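Local coordinates for tripartite motif-containing protein 65 (Homo sapiens, PDB 7JL4), which is an E3 ubiquitin ligase acting in innate immunity, autophagy and inflammation, and is represented here by its C-terminal PRY-SPRY domain, at residues 73-78 and 86-91; 142-147 and 172-177. One frame throughout, in Å; residues are numbered along the deposited sequence.

Contact 1. Residues 73-78 and 86-91; sequences HYWEVR and LGVSYP
Val77 and Leu86 have the nearest CA atoms across residues 73-78 and 86-91, 8.7 Å apart. That separation, with no hydrogen bond across, is the geometry of two beta-sheets packed face to face rather than of paired strands. The two strands belong to opposite sheets of the B30.2/SPRY beta-sandwich, a concanavalin-like fold: strand 72-79 sits in the seven-stranded sheet and strand 84-89, the next in sequence, in the six-stranded one, the chain crossing over between them.

All four touching residues are buried, and they meet through carbon atoms alone. Leu86 sends CD2 to the CB of Val77, at 4.3 Å, so the leucine methyl faces the branch point of the valine. Two conformers are deposited for Val77, and the exact placing of its methyls is therefore less certain. Phe178 lies against both residues, and Leu186 and Leu188 also meet Val77. Farther along, the benzene end of the Trp75 indole reaches Val88: CZ2 comes within 4.2 Å of CG1, which lies at the ring edge, near its plane. With chi1 at 54°, CG of Trp75 stands between the backbone N and the carbonyl carbon, and the indole extends from there toward the opposite strand. The Phe68 ring meets the same indole with planes only about 20° apart.

Glu76 turns its CB away from strand 84-89. On this other side of the sheet its carboxylate is held by several partners: OE1 in a salt bridge with Arg12, and OE2 by Trp16 NE1. Tyr74 OH also gives OE2 a 2.6 Å hydrogen bond, using the anti lone pair of Glu76 OE2, which lies at the edge of the Tyr74 ring, in its plane.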
loop_
_atom_site.group_PDB
_atom_site.type_symbol
_atom_site.label_atom_id
_atom_site.label_comp_id
_atom_site.label_asym_id
_atom_site.label_seq_id
_atom_site.Cartn_x
_atom_site.Cartn_y
_atom_site.Cartn_z
ATOM N N HIS A 73 -4.700 -7.001 11.715
ATOM C CA HIS A 73 -4.136 -5.662 11.581
ATOM C C HIS A 73 -4.890 -4.904 10.494
ATOM O O HIS A 73 -5.263 -5.494 9.478
ATOM C CB HIS A 73 -2.629 -5.746 11.232
ATOM C CG HIS A 73 -1.885 -6.715 12.107
ATOM N ND1 HIS A 73 -1.519 -6.393 13.397
ATOM C CD2 HIS A 73 -1.529 -8.008 11.926
ATOM C CE1 HIS A 73 -0.923 -7.432 13.958
ATOM N NE2 HIS A 73 -0.921 -8.430 13.091
ATOM N N TYR A 74 -5.106 -3.601 10.704
ATOM C CA TYR A 74 -5.866 -2.790 9.754
ATOM C C TYR A 74 -5.265 -1.393 9.719
ATOM O O TYR A 74 -4.885 -0.851 10.760
ATOM C CB TYR A 74 -7.362 -2.704 10.137
ATOM C CG TYR A 74 -8.173 -1.770 9.252
ATOM C CD1 TYR A 74 -8.615 -2.186 7.997
ATOM C CD2 TYR A 74 -8.470 -0.463 9.662
ATOM C CE1 TYR A 74 -9.371 -1.325 7.178
ATOM C CE2 TYR A 74 -9.196 0.418 8.837
ATOM C CZ TYR A 74 -9.638 -0.037 7.586
ATOM O OH TYR A 74 -10.380 0.777 6.740
ATOM N N TRP A 75 -5.207 -0.799 8.528
ATOM C CA TRP A 75 -4.769 0.586 8.416
ATOM C C TRP A 75 -5.402 1.210 7.184
ATOM O O TRP A 75 -5.916 0.514 6.296
ATOM C CB TRP A 75 -3.240 0.719 8.336
ATOM C CG TRP A 75 -2.633 -0.099 7.237
ATOM C CD1 TRP A 75 -2.473 0.271 5.914
ATOM C CD2 TRP A 75 -2.141 -1.452 7.335
ATOM N NE1 TRP A 75 -1.894 -0.763 5.200
ATOM C CE2 TRP A 75 -1.681 -1.827 6.043
ATOM C CE3 TRP A 75 -2.021 -2.371 8.388
ATOM C CZ2 TRP A 75 -1.122 -3.085 5.778
ATOM C CZ3 TRP A 75 -1.464 -3.643 8.122
ATOM C CH2 TRP A 75 -1.018 -3.978 6.824
ATOM N N GLU A 76 -5.360 2.543 7.156
ATOM C CA GLU A 76 -5.924 3.329 6.070
ATOM C C GLU A 76 -4.869 4.259 5.490
ATOM O O GLU A 76 -3.983 4.746 6.195
ATOM C CB GLU A 76 -7.152 4.124 6.542
ATOM C CG GLU A 76 -8.341 3.203 6.830
ATOM C CD GLU A 76 -9.503 3.894 7.514
ATOM O OE1 GLU A 76 -9.407 5.108 7.791
ATOM O OE2 GLU A 76 -10.550 3.231 7.722
ATOM N N VAL A 77 -4.980 4.496 4.189
ATOM C CA VAL A 77 -4.035 5.295 3.413
ATOM C C VAL A 77 -4.841 6.238 2.534
ATOM O O VAL A 77 -5.858 5.824 1.964
ATOM C CB VAL A 77 -3.137 4.399 2.530
ATOM C CG1 VAL A 77 -2.202 5.242 1.657
ATOM C CG2 VAL A 77 -2.357 3.400 3.364
ATOM N N ARG A 78 -4.399 7.486 2.400
ATOM C CA ARG A 78 -5.018 8.412 1.454
ATOM C C ARG A 78 -4.099 8.659 0.261
ATOM O O ARG A 78 -2.940 9.042 0.435
ATOM C CB ARG A 78 -5.368 9.742 2.106
ATOM C CG ARG A 78 -5.996 10.698 1.072
ATOM C CD ARG A 78 -6.717 11.860 1.676
ATOM N NE ARG A 78 -7.915 11.487 2.429
ATOM C CZ ARG A 78 -9.098 11.226 1.875
ATOM N NH1 ARG A 78 -9.246 11.255 0.556
ATOM N NH2 ARG A 78 -10.133 10.918 2.640
ATOM N N LEU A 86 -0.945 -0.308 -3.559
ATOM C CA LEU A 86 -0.878 -0.581 -2.124
ATOM C C LEU A 86 -0.768 -2.083 -1.939
ATOM O O LEU A 86 -1.590 -2.831 -2.478
ATOM C CB LEU A 86 -2.149 -0.087 -1.412
ATOM C CG LEU A 86 -2.542 1.388 -1.262
ATOM C CD1 LEU A 86 -2.782 2.056 -2.596
ATOM C CD2 LEU A 86 -3.852 1.381 -0.504
ATOM N N GLY A 87 0.201 -2.530 -1.140
ATOM C CA GLY A 87 0.404 -3.962 -1.036
ATOM C C GLY A 87 1.164 -4.365 0.209
ATOM O O GLY A 87 1.481 -3.542 1.071
ATOM N N VAL A 88 1.440 -5.665 0.292
ATOM C CA VAL A 88 2.318 -6.232 1.314
ATOM C C VAL A 88 3.247 -7.233 0.641
ATOM O O VAL A 88 2.912 -7.808 -0.403
ATOM C CB VAL A 88 1.515 -6.912 2.439
ATOM C CG1 VAL A 88 0.733 -5.855 3.228
ATOM C CG2 VAL A 88 0.595 -7.963 1.870
ATOM N N SER A 89 4.425 -7.446 1.238
ATOM C CA SER A 89 5.400 -8.374 0.675
ATOM C C SER A 89 6.149 -9.109 1.772
ATOM O O SER A 89 6.306 -8.607 2.887
ATOM C CB SER A 89 6.457 -7.663 -0.182
ATOM O OG SER A 89 7.271 -6.823 0.640
ATOM N N TYR A 90 6.667 -10.287 1.406
ATOM C CA TYR A 90 7.665 -10.974 2.193
ATOM C C TYR A 90 8.971 -10.195 2.093
ATOM O O TYR A 90 9.116 -9.335 1.219
ATOM C CB TYR A 90 7.861 -12.393 1.669
ATOM C CG TYR A 90 6.692 -13.322 1.896
ATOM C CD1 TYR A 90 5.826 -13.159 2.991
ATOM C CD2 TYR A 90 6.464 -14.383 1.021
ATOM C CE1 TYR A 90 4.747 -14.052 3.206
ATOM C CE2 TYR A 90 5.419 -15.276 1.223
ATOM C CZ TYR A 90 4.555 -15.106 2.290
ATOM O OH TYR A 90 3.538 -16.030 2.423
ATOM N N PRO A 91 9.946 -10.488 2.959
ATOM C CA PRO A 91 11.228 -9.762 2.909
ATOM C C PRO A 91 12.008 -9.891 1.599
ATOM O O PRO A 91 12.913 -9.081 1.368
ATOM C CB PRO A 91 12.023 -10.379 4.070
ATOM C CG PRO A 91 10.976 -10.900 5.023
ATOM C CD PRO A 91 9.853 -11.371 4.150
#

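Contact 2. Residues 142-147 and 172-177; sequences MDLDLA and QPLTPV
Near one margin of the hydrophobic layer between the two sheets, Leu174 inserts its CD1 methyl against Leu144 and Leu146. A single methyl carries the contact: CD1 of Leu174 lies 3.9 Å from Leu144 CD2 and 4.0 Å from Leu144 CD1, and it is also 3.9 Å from Leu146 CD2. It therefore touches both branches of the first leucine and one branch of the second. Leu144 has CG anti to its backbone N (chi1 -171°), which turns the isobutyl group so that both of its methyls face Leu174.

In the SPRY sandwich, Leu144 lies on strand 139-145 of the seven-stranded sheet, whereas Leu174 just precedes strand 175-180 of the other sheet. The nearest CA atoms, those of Leu144 and Leu174, are 9.5 Å apart, and no hydrogen bond crosses, as expected for layers joined by side chains. Leu151 adds to the packing on Leu144, Val88 to that on Leu174 and Phe170 to that on Leu146. Where strand 139-145 ends, Asp145 OD1 receives a hydrogen bond from Ser148 N and a weak, bent one from Ala147 N at 3.0 Å.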
loop_
_atom_site.group_PDB
_atom_site.type_symbol
_atom_site.label_atom_id
_atom_site.label_comp_id
_atom_site.label_asym_id
_atom_site.label_seq_id
_atom_site.Cartn_x
_atom_site.Cartn_y
_atom_site.Cartn_z
ATOM N N MET A 142 -6.674 -1.445 4.286
ATOM C CA MET A 142 -6.132 -2.794 4.164
ATOM C C MET A 142 -6.342 -3.527 5.479
ATOM O O MET A 142 -5.824 -3.095 6.516
ATOM C CB MET A 142 -4.653 -2.763 3.780
ATOM C CG MET A 142 -4.426 -2.139 2.371
ATOM S SD MET A 142 -2.679 -1.872 2.026
ATOM C CE MET A 142 -2.068 -3.543 1.974
ATOM N N ASP A 143 -7.090 -4.631 5.416
ATOM C CA ASP A 143 -7.424 -5.478 6.568
ATOM C C ASP A 143 -6.697 -6.805 6.411
ATOM O O ASP A 143 -7.020 -7.587 5.511
ATOM C CB ASP A 143 -8.933 -5.702 6.646
ATOM C CG ASP A 143 -9.346 -6.388 7.932
ATOM O OD1 ASP A 143 -8.863 -5.976 9.009
ATOM O OD2 ASP A 143 -10.161 -7.321 7.854
ATOM N N LEU A 144 -5.736 -7.066 7.302
ATOM C CA LEU A 144 -4.823 -8.203 7.213
ATOM C C LEU A 144 -5.131 -9.134 8.377
ATOM O O LEU A 144 -4.706 -8.866 9.501
ATOM C CB LEU A 144 -3.378 -7.718 7.280
ATOM C CG LEU A 144 -2.303 -8.747 6.988
ATOM C CD1 LEU A 144 -2.536 -9.336 5.578
ATOM C CD2 LEU A 144 -0.924 -8.065 7.059
ATOM N N ASP A 145 -5.868 -10.212 8.117
ATOM C CA ASP A 145 -6.254 -11.165 9.172
ATOM C C ASP A 145 -5.307 -12.351 9.065
ATOM O O ASP A 145 -5.514 -13.274 8.266
ATOM C CB ASP A 145 -7.721 -11.563 9.048
ATOM C CG ASP A 145 -8.168 -12.585 10.097
ATOM O OD1 ASP A 145 -7.330 -13.229 10.765
ATOM O OD2 ASP A 145 -9.397 -12.726 10.273
ATOM N N LEU A 146 -4.252 -12.328 9.877
ATOM C CA LEU A 146 -3.240 -13.359 9.733
ATOM C C LEU A 146 -3.599 -14.611 10.508
ATOM O O LEU A 146 -2.896 -15.621 10.390
ATOM C CB LEU A 146 -1.872 -12.810 10.160
ATOM C CG LEU A 146 -1.429 -11.644 9.290
ATOM C CD1 LEU A 146 -0.082 -11.121 9.757
ATOM C CD2 LEU A 146 -1.363 -12.076 7.778
ATOM N N ALA A 147 -4.682 -14.576 11.279
ATOM C CA ALA A 147 -5.220 -15.815 11.827
ATOM C C ALA A 147 -5.850 -16.659 10.727
ATOM O O ALA A 147 -5.626 -17.871 10.649
ATOM C CB ALA A 147 -6.241 -15.508 12.914
ATOM N N GLN A 172 5.930 -15.922 6.166
ATOM C CA GLN A 172 6.955 -14.981 6.584
ATOM C C GLN A 172 6.225 -13.722 7.008
ATOM O O GLN A 172 5.061 -13.529 6.639
ATOM C CB GLN A 172 7.934 -14.647 5.450
ATOM C CG GLN A 172 9.095 -15.600 5.356
ATOM C CD GLN A 172 10.000 -15.319 4.189
ATOM O OE1 GLN A 172 9.628 -15.486 3.025
ATOM N NE2 GLN A 172 11.196 -14.830 4.493
ATOM N N PRO A 173 6.879 -12.845 7.785
ATOM C CA PRO A 173 6.287 -11.532 8.087
ATOM C C PRO A 173 6.026 -10.720 6.830
ATOM O O PRO A 173 6.782 -10.788 5.859
ATOM C CB PRO A 173 7.356 -10.851 8.956
ATOM C CG PRO A 173 8.119 -12.006 9.590
ATOM C CD PRO A 173 8.166 -13.051 8.475
ATOM N N LEU A 174 4.943 -9.940 6.860
ATOM C CA LEU A 174 4.525 -9.105 5.732
ATOM C C LEU A 174 4.795 -7.642 6.042
ATOM O O LEU A 174 4.420 -7.146 7.122
ATOM C CB LEU A 174 3.037 -9.270 5.429
ATOM C CG LEU A 174 2.638 -10.634 4.923
ATOM C CD1 LEU A 174 1.159 -10.786 5.128
ATOM C CD2 LEU A 174 2.975 -10.725 3.421
ATOM N N THR A 175 5.432 -6.955 5.104
ATOM C CA THR A 175 5.713 -5.526 5.234
ATOM C C THR A 175 4.885 -4.750 4.223
ATOM O O THR A 175 4.920 -5.096 3.034
ATOM C CB THR A 175 7.213 -5.264 4.990
ATOM O OG1 THR A 175 7.997 -6.014 5.936
ATOM C CG2 THR A 175 7.525 -3.794 5.190
ATOM N N PRO A 176 4.121 -3.728 4.627
ATOM C CA PRO A 176 3.420 -2.899 3.641
ATOM C C PRO A 176 4.402 -2.272 2.657
ATOM O O PRO A 176 5.494 -1.828 3.041
ATOM C CB PRO A 176 2.746 -1.817 4.496
ATOM C CG PRO A 176 2.638 -2.419 5.896
ATOM C CD PRO A 176 3.875 -3.287 6.022
ATOM N N VAL A 177 3.991 -2.199 1.384
ATOM C CA VAL A 177 4.855 -1.676 0.333
ATOM C C VAL A 177 3.966 -1.004 -0.713
ATOM O O VAL A 177 2.823 -1.412 -0.926
ATOM C CB VAL A 177 5.740 -2.799 -0.259
ATOM C CG1 VAL A 177 4.875 -3.924 -0.858
ATOM C CG2 VAL A 177 6.725 -2.230 -1.286
#

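In the fold
Both contacts bridge the same two sheets, and the strands their segments lie on are sheet neighbours: 72-79 beside 139-145, and 84-89 beside 175-180. Backbone bonds join them, probably His73 O to Leu144 N (2.7 Å) and Gly87 O to Val177 N (2.9 Å), so hydrogen bonding lies within the sheets and apolar packing between them. Contact 1 is the more central, its centre about 5 Å from the centre of the chain, against about 11 Å for the centre of contact 2, and mixes an indole with aliphatic groups. Contact 2 is purely leucine; Leu146 and Leu174 are in loop just beyond the strand ends, and Leu146 is partly exposed. Met142 and Pro176 both touch Trp75, continuing one interior.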